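Local coordinates for saposin-like protein (Necator americanus, PDB 3S63) that probably binds lipids and interacts with membranes, as a hookworm member of the saposin-like family, at residues T6-Q11 / C75-C81; I12-V17 / Q34-E38. One frame throughout, in Å; residues are numbered along the deposited sequence.

Contact 1. Residues T6-Q11 / C75-C81; sequences TCDLCQ and CLIMREC
The paired disulfides that tie the two ends of the saposin fold lie between helix 3-20 and the last helix, 71-77, with the turn that follows it: Cys7 is bonded to Cys81 and Cys10 to Cys75. Cys7 and Cys10 stand one turn apart, and each extends its sulfur anti to the backbone N. The two partner sulfurs, on Cys75 and Cys81, instead lie beside their own backbone N. The bridges twist in opposite senses, with C-S-S-C torsions of 91° for Cys7-Cys81 and -93° for Cys10-Cys75.

Saposin-like proteins repeat this pattern: two bridges join the first helix to the C-terminal part of the domain, and a third, here Cys39-Cys49, links the middle helices. Six cysteines in this arrangement are characteristic of the family. Between Cys75 and Cys81 the chain turns through a Schellman motif, in which Arg79 takes positive phi and two weak bonds, Glu80 N to Cys75 O and Arg79 N to Leu76 O, reach back into the last turn. A further bond, Cys81 N to Cys75 O at 2.9 Å, draws the chain back. The turn brings Glu80 O to 3.2 Å from Cys7 CA, a CA-H...O contact beside the Cys7-Cys81 bridge. The terminal methyl CE of Met78 rests on Cys10 SG at 3.5 Å. The methyl CG2 of Thr6 lies 3.1 Å from Glu80 OE1. That oxygen forms a salt bridge with Arg48 of helix 46-65, while Thr6 OG1 is hydrogen-bonded to Thr2 O. The amide of Gln11 lies near the Cys81 sulfur, with NE2 hydrogen-bonded to Ser86 O.

Contact 2. Residues I12-V17 / Q34-E38; sequences IALRTV and QLKHE
Glu38 sends CG anti to its backbone N (chi1 165°) and then bends at chi2 (66°), which carries the side chain across to helix 12-17, with its carboxylate over the methyl of Thr16 and roughly at a right angle to that side chain. Val17 holds CG2 anti to its carbonyl carbon, beside the backbone N, and so directs this methyl between the helices, where the Val17 and Glu38 side chains run alongside in opposing senses. Val17 CG2 meets Glu38 CB at 3.5 Å, while Glu38 CG passes 3.8 Å from Ala13 O.

The carboxylate oxygen OE1 faces Thr16 CG2, while Thr16 OG1 donates to Ile12 O at 2.8 Å. This bond and the one from Thr16 N reach the Ile12 carbonyl from opposite faces of its plane, so two donors grip one oxygen. The Glu38 charge is met outside the pair of segments, where OE2 forms a salt bridge with Arg41.

Deeper in the interface Leu14 CD2 touches Leu35 CD2 at 3.7 Å, the two side chains crossing at a slant. Met53 of helix 46-65 packs against both leucines, and Val74 of helix 71-77 against Leu14. The short segments approach to 9.7 Å between axes at 128°, an oblique crossing, nearer antiparallel than parallel. Aliphatic side chains from all four helices meeting around Leu14 and Leu35 form the apolar interior of a compact saposin-like helical fold.

Helix 3-20 contributes to both contacts. In contact 1 its N-terminal half is tied by disulfides to the C-terminal part of the domain, and in contact 2 the following turns pack on helix 28-39. Their centres lie about 13 Å apart and flank the middle of the molecule, and along the sequence contact 2 falls between the two halves of contact 1. They meet directly where Cys75 SG packs against Leu14 CD1 at 4.0 Å, so a bridge sulfur adjoins the apolar interior. One helix thus serves covalent closure and side-chain packing in succession, within a family associated with lipid binding.

Contact 1. Residues T6-Q11 / C75-C81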
ATOM      1  N   THR A   6       6.090   2.894   9.950  1.00 36.99           N
ATOM      2  CA  THR A   6       6.215   2.973   8.502  1.00 35.18           C
ATOM      3  C   THR A   6       5.856   1.660   7.819  1.00 36.23           C
ATOM      4  O   THR A   6       5.243   1.653   6.755  1.00 38.13           O
ATOM      5  CB  THR A   6       7.635   3.370   8.128  1.00 31.23           C
ATOM      6  OG1 THR A   6       7.893   4.645   8.698  1.00 41.02           O
ATOM      7  CG2 THR A   6       7.801   3.477   6.635  1.00 31.65           C
ATOM      8  N   CYS A   7       6.247   0.552   8.429  1.00 33.84           N
ATOM      9  CA  CYS A   7       5.897  -0.752   7.906  1.00 40.51           C
ATOM     10  C   CYS A   7       4.400  -1.022   8.087  1.00 40.94           C
ATOM     11  O   CYS A   7       3.705  -1.402   7.141  1.00 36.51           O
ATOM     12  CB  CYS A   7       6.724  -1.838   8.595  1.00 41.47           C
ATOM     13  SG  CYS A   7       6.248  -3.508   8.152  1.00 44.91           S
ATOM     14  N   ASP A   8       3.912  -0.826   9.310  1.00 37.56           N
ATOM     15  CA  ASP A   8       2.501  -1.003   9.597  1.00 35.46           C
ATOM     16  C   ASP A   8       1.665  -0.166   8.624  1.00 41.28           C
ATOM     17  O   ASP A   8       0.764  -0.678   7.965  1.00 40.24           O
ATOM     18  CB  ASP A   8       2.193  -0.632  11.051  1.00 35.12           C
ATOM     19  CG  ASP A   8       2.778  -1.631  12.057  1.00 38.08           C
ATOM     20  OD1 ASP A   8       3.219  -2.726  11.654  1.00 35.96           O
ATOM     21  OD2 ASP A   8       2.788  -1.324  13.265  1.00 45.15           O
ATOM     22  N   LEU A   9       1.985   1.118   8.508  1.00 40.83           N
ATOM     23  CA  LEU A   9       1.233   2.000   7.629  1.00 39.55           C
ATOM     24  C   LEU A   9       1.201   1.518   6.173  1.00 38.93           C
ATOM     25  O   LEU A   9       0.185   1.625   5.495  1.00 41.99           O
ATOM     26  CB  LEU A   9       1.746   3.440   7.732  1.00 36.46           C
ATOM     27  CG  LEU A   9       1.555   4.060   9.120  1.00 37.73           C
ATOM     28  CD1 LEU A   9       1.870   5.524   9.089  1.00 39.51           C
ATOM     29  CD2 LEU A   9       0.134   3.870   9.602  1.00 45.09           C
ATOM     30  N   CYS A  10       2.302   0.982   5.680  1.00 31.58           N
ATOM     31  CA  CYS A  10       2.284   0.483   4.322  1.00 32.19           C
ATOM     32  C   CYS A  10       1.165  -0.545   4.219  1.00 35.40           C
ATOM     33  O   CYS A  10       0.379  -0.530   3.279  1.00 32.06           O
ATOM     34  CB  CYS A  10       3.624  -0.162   3.968  1.00 29.77           C
ATOM     35  SG  CYS A  10       3.777  -0.615   2.223  1.00 30.81           S
ATOM     36  N   GLN A  11       1.105  -1.424   5.215  1.00 34.40           N
ATOM     37  CA  GLN A  11       0.194  -2.553   5.217  1.00 36.17           C
ATOM     38  C   GLN A  11      -1.267  -2.126   5.352  1.00 36.62           C
ATOM     39  O   GLN A  11      -2.121  -2.556   4.588  1.00 41.43           O
ATOM     40  CB  GLN A  11       0.557  -3.511   6.352  1.00 35.11           C
ATOM     41  CG  GLN A  11       1.874  -4.203   6.171  1.00 36.90           C
ATOM     42  CD  GLN A  11       2.108  -5.261   7.223  1.00 47.66           C
ATOM     43  OE1 GLN A  11       1.667  -6.398   7.076  1.00 58.30           O
ATOM     44  NE2 GLN A  11       2.805  -4.897   8.291  1.00 46.29           N
ATOM     45  N   CYS A  75       5.064  -4.672   0.518  1.00 36.21           N
ATOM     46  CA  CYS A  75       5.750  -3.653   1.311  1.00 38.45           C
ATOM     47  C   CYS A  75       7.214  -4.016   1.588  1.00 43.22           C
ATOM     48  O   CYS A  75       8.045  -3.152   1.858  1.00 42.36           O
ATOM     49  CB  CYS A  75       5.004  -3.420   2.627  1.00 40.76           C
ATOM     50  SG  CYS A  75       3.399  -2.597   2.424  1.00 43.59           S
ATOM     51  N   LEU A  76       7.512  -5.308   1.528  1.00 43.72           N
ATOM     52  CA  LEU A  76       8.868  -5.804   1.637  1.00 36.61           C
ATOM     53  C   LEU A  76       9.628  -5.521   0.348  1.00 35.68           C
ATOM     54  O   LEU A  76      10.815  -5.200   0.374  1.00 38.66           O
ATOM     55  CB  LEU A  76       8.842  -7.314   1.910  1.00 38.70           C
ATOM     56  CG  LEU A  76       8.471  -7.779   3.324  1.00 43.97           C
ATOM     57  CD1 LEU A  76       8.237  -9.273   3.391  1.00 40.36           C
ATOM     58  CD2 LEU A  76       9.526  -7.364   4.338  1.00 46.60           C
ATOM     59  N   ILE A  77       8.938  -5.660  -0.783  1.00 39.01           N
ATOM     60  CA  ILE A  77       9.534  -5.442  -2.105  1.00 37.35           C
ATOM     61  C   ILE A  77       9.861  -3.973  -2.313  1.00 38.02           C
ATOM     62  O   ILE A  77      10.797  -3.620  -3.037  1.00 44.58           O
ATOM     63  CB  ILE A  77       8.585  -5.884  -3.228  1.00 31.72           C
ATOM     64  CG1 ILE A  77       8.258  -7.371  -3.109  1.00 32.44           C
ATOM     65  CG2 ILE A  77       9.188  -5.620  -4.572  1.00 27.47           C
ATOM     66  CD1 ILE A  77       7.100  -7.806  -4.015  1.00 31.91           C
ATOM     67  N   MET A  78       9.070  -3.122  -1.671  1.00 34.27           N
ATOM     68  CA  MET A  78       9.248  -1.683  -1.732  1.00 30.57           C
ATOM     69  C   MET A  78      10.200  -1.253  -0.639  1.00 32.39           C
ATOM     70  O   MET A  78      10.583  -0.092  -0.559  1.00 33.73           O
ATOM     71  CB  MET A  78       7.901  -1.000  -1.553  1.00 28.64           C
ATOM     72  CG  MET A  78       6.891  -1.413  -2.603  1.00 30.96           C
ATOM     73  SD  MET A  78       5.499  -0.304  -2.753  1.00 29.64           S
ATOM     74  CE  MET A  78       4.667  -0.564  -1.190  1.00 20.59           C
ATOM     75  N   ARG A  79      10.575  -2.212   0.200  1.00 35.22           N
ATOM     76  CA  ARG A  79      11.523  -1.993   1.288  1.00 38.85           C
ATOM     77  C   ARG A  79      10.973  -1.024   2.340  1.00 38.04           C
ATOM     78  O   ARG A  79      11.734  -0.381   3.068  1.00 38.52           O
ATOM     79  CB  ARG A  79      12.921  -1.558   0.757  1.00 30.27           C
ATOM     80  N   GLU A  80       9.643  -0.941   2.423  1.00 39.19           N
ATOM     81  CA  GLU A  80       8.967  -0.202   3.494  1.00 39.35           C
ATOM     82  C   GLU A  80       8.743  -1.124   4.682  1.00 43.40           C
ATOM     83  O   GLU A  80       8.264  -0.705   5.737  1.00 43.06           O
ATOM     84  CB  GLU A  80       7.637   0.366   3.015  1.00 37.45           C
ATOM     85  CG  GLU A  80       7.778   1.523   2.031  1.00 37.95           C
ATOM     86  CD  GLU A  80       8.404   2.760   2.666  1.00 42.43           C
ATOM     87  OE1 GLU A  80       7.732   3.410   3.498  1.00 41.81           O
ATOM     88  OE2 GLU A  80       9.567   3.075   2.332  1.00 43.21           O
ATOM     89  N   CYS A  81       9.083  -2.392   4.477  1.00 40.83           N
ATOM     90  CA  CYS A  81       9.128  -3.393   5.528  1.00 38.65           C
ATOM     91  C   CYS A  81      10.432  -4.132   5.334  1.00 38.70           C
ATOM     92  O   CYS A  81      10.867  -4.334   4.203  1.00 42.17           O
ATOM     93  CB  CYS A  81       7.950  -4.367   5.414  1.00 39.57           C
ATOM     94  SG  CYS A  81       6.402  -3.763   6.138  1.00 30.34           S
TER

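Contact 2. Residues I12-V17 / Q34-E38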
ATOM      1  N   ILE A  12      -1.545  -1.301   6.349  1.00 31.23           N
ATOM      2  CA  ILE A  12      -2.867  -0.753   6.558  1.00 35.28           C
ATOM      3  C   ILE A  12      -3.412  -0.081   5.296  1.00 35.55           C
ATOM      4  O   ILE A  12      -4.573  -0.253   4.942  1.00 37.03           O
ATOM      5  CB  ILE A  12      -2.820   0.270   7.700  1.00 37.04           C
ATOM      6  CG1 ILE A  12      -2.328  -0.415   8.981  1.00 37.65           C
ATOM      7  CG2 ILE A  12      -4.171   0.918   7.902  1.00 29.39           C
ATOM      8  CD1 ILE A  12      -2.094   0.550  10.130  1.00 45.96           C
ATOM      9  N   ALA A  13      -2.566   0.693   4.628  1.00 30.32           N
ATOM     10  CA  ALA A  13      -2.982   1.457   3.470  1.00 26.41           C
ATOM     11  C   ALA A  13      -3.332   0.557   2.306  1.00 28.89           C
ATOM     12  O   ALA A  13      -4.352   0.748   1.659  1.00 32.28           O
ATOM     13  CB  ALA A  13      -1.899   2.453   3.066  1.00 23.40           C
ATOM     14  N   LEU A  14      -2.486  -0.421   2.028  1.00 35.43           N
ATOM     15  CA  LEU A  14      -2.691  -1.289   0.874  1.00 34.75           C
ATOM     16  C   LEU A  14      -3.857  -2.243   1.087  1.00 38.24           C
ATOM     17  O   LEU A  14      -4.521  -2.662   0.139  1.00 39.49           O
ATOM     18  CB  LEU A  14      -1.429  -2.100   0.588  1.00 34.35           C
ATOM     19  CG  LEU A  14      -0.225  -1.311   0.108  1.00 35.26           C
ATOM     20  CD1 LEU A  14       0.732  -2.249  -0.561  1.00 32.44           C
ATOM     21  CD2 LEU A  14      -0.676  -0.233  -0.853  1.00 34.20           C
ATOM     22  N   ARG A  15      -4.087  -2.602   2.342  1.00 40.50           N
ATOM     23  CA  ARG A  15      -5.107  -3.576   2.688  1.00 36.54           C
ATOM     24  C   ARG A  15      -6.470  -2.922   2.644  1.00 36.10           C
ATOM     25  O   ARG A  15      -7.440  -3.509   2.175  1.00 35.31           O
ATOM     26  CB  ARG A  15      -4.836  -4.103   4.089  1.00 40.65           C
ATOM     27  CG  ARG A  15      -5.871  -5.060   4.609  1.00 45.89           C
ATOM     28  CD  ARG A  15      -6.400  -4.564   5.939  1.00 49.81           C
ATOM     29  NE  ARG A  15      -5.667  -5.112   7.074  1.00 62.08           N
ATOM     30  CZ  ARG A  15      -5.373  -4.422   8.172  1.00 67.49           C
ATOM     31  NH1 ARG A  15      -5.732  -3.145   8.273  1.00 57.57           N
ATOM     32  NH2 ARG A  15      -4.713  -5.008   9.163  1.00 75.38           N
ATOM     33  N   THR A  16      -6.520  -1.694   3.146  1.00 33.11           N
ATOM     34  CA  THR A  16      -7.735  -0.899   3.170  1.00 33.34           C
ATOM     35  C   THR A  16      -8.221  -0.595   1.751  1.00 35.35           C
ATOM     36  O   THR A  16      -9.400  -0.739   1.457  1.00 33.76           O
ATOM     37  CB  THR A  16      -7.519   0.399   3.974  1.00 34.95           C
ATOM     38  OG1 THR A  16      -7.356   0.078   5.362  1.00 39.76           O
ATOM     39  CG2 THR A  16      -8.702   1.317   3.847  1.00 34.12           C
ATOM     40  N   VAL A  17      -7.307  -0.197   0.871  1.00 35.31           N
ATOM     41  CA  VAL A  17      -7.651   0.065  -0.523  1.00 29.12           C
ATOM     42  C   VAL A  17      -8.023  -1.222  -1.270  1.00 33.83           C
ATOM     43  O   VAL A  17      -8.906  -1.213  -2.130  1.00 36.02           O
ATOM     44  CB  VAL A  17      -6.513   0.787  -1.273  1.00 27.57           C
ATOM     45  CG1 VAL A  17      -6.768   0.778  -2.783  1.00 23.18           C
ATOM     46  CG2 VAL A  17      -6.317   2.212  -0.726  1.00 24.02           C
ATOM     47  N   GLN A  34      -7.664   6.057  -5.433  1.00 34.41           N
ATOM     48  CA  GLN A  34      -7.960   5.575  -4.072  1.00 32.23           C
ATOM     49  C   GLN A  34      -6.746   5.473  -3.182  1.00 32.86           C
ATOM     50  O   GLN A  34      -6.816   5.806  -2.002  1.00 36.65           O
ATOM     51  CB  GLN A  34      -8.669   4.222  -4.080  1.00 34.80           C
ATOM     52  CG  GLN A  34     -10.185   4.327  -4.095  1.00 45.86           C
ATOM     53  CD  GLN A  34     -10.748   5.015  -2.863  1.00 39.31           C
ATOM     54  OE1 GLN A  34     -10.355   4.713  -1.729  1.00 38.09           O
ATOM     55  NE2 GLN A  34     -11.672   5.946  -3.081  1.00 35.94           N
ATOM     56  N   LEU A  35      -5.641   4.982  -3.733  1.00 29.83           N
ATOM     57  CA  LEU A  35      -4.390   4.969  -2.990  1.00 26.35           C
ATOM     58  C   LEU A  35      -4.116   6.381  -2.465  1.00 28.12           C
ATOM     59  O   LEU A  35      -3.879   6.564  -1.266  1.00 30.72           O
ATOM     60  CB  LEU A  35      -3.234   4.414  -3.838  1.00 27.92           C
ATOM     61  CG  LEU A  35      -3.169   2.887  -4.060  1.00 25.75           C
ATOM     62  CD1 LEU A  35      -2.267   2.517  -5.215  1.00 22.52           C
ATOM     63  CD2 LEU A  35      -2.772   2.113  -2.804  1.00 21.04           C
ATOM     64  N   LYS A  36      -4.202   7.381  -3.343  1.00 36.25           N
ATOM     65  CA  LYS A  36      -4.048   8.792  -2.940  1.00 37.26           C
ATOM     66  C   LYS A  36      -5.024   9.224  -1.836  1.00 38.69           C
ATOM     67  O   LYS A  36      -4.609   9.827  -0.844  1.00 40.90           O
ATOM     68  CB  LYS A  36      -4.151   9.729  -4.155  1.00 34.57           C
ATOM     69  CG  LYS A  36      -2.946   9.647  -5.082  1.00 36.18           C
ATOM     70  CD  LYS A  36      -3.160  10.301  -6.447  1.00 37.50           C
ATOM     71  CE  LYS A  36      -3.246  11.823  -6.378  1.00 50.46           C
ATOM     72  NZ  LYS A  36      -3.061  12.450  -7.731  1.00 54.61           N
ATOM     73  N   HIS A  37      -6.310   8.908  -2.005  1.00 33.47           N
ATOM     74  CA  HIS A  37      -7.326   9.222  -0.996  1.00 32.81           C
ATOM     75  C   HIS A  37      -6.989   8.563   0.338  1.00 34.95           C
ATOM     76  O   HIS A  37      -7.168   9.147   1.402  1.00 39.44           O
ATOM     77  CB  HIS A  37      -8.727   8.790  -1.476  1.00 37.44           C
ATOM     78  CG  HIS A  37      -9.794   8.898  -0.423  1.00 44.69           C
ATOM     79  ND1 HIS A  37      -9.984   7.940   0.553  1.00 47.08           N
ATOM     80  CD2 HIS A  37     -10.725   9.855  -0.190  1.00 40.82           C
ATOM     81  CE1 HIS A  37     -10.978   8.305   1.346  1.00 38.65           C
ATOM     82  NE2 HIS A  37     -11.445   9.463   0.915  1.00 39.84           N
ATOM     83  N   GLU A  38      -6.490   7.339   0.275  1.00 30.42           N
ATOM     84  CA  GLU A  38      -6.200   6.596   1.482  1.00 33.42           C
ATOM     85  C   GLU A  38      -4.947   7.135   2.172  1.00 38.02           C
ATOM     86  O   GLU A  38      -4.835   7.085   3.402  1.00 39.86           O
ATOM     87  CB  GLU A  38      -6.072   5.104   1.164  1.00 30.13           C
ATOM     88  CG  GLU A  38      -5.437   4.289   2.268  1.00 32.25           C
ATOM     89  CD  GLU A  38      -6.267   4.233   3.537  1.00 35.15           C
ATOM     90  OE1 GLU A  38      -7.508   4.312   3.453  1.00 38.05           O
ATOM     91  OE2 GLU A  38      -5.677   4.087   4.625  1.00 34.98           O
TER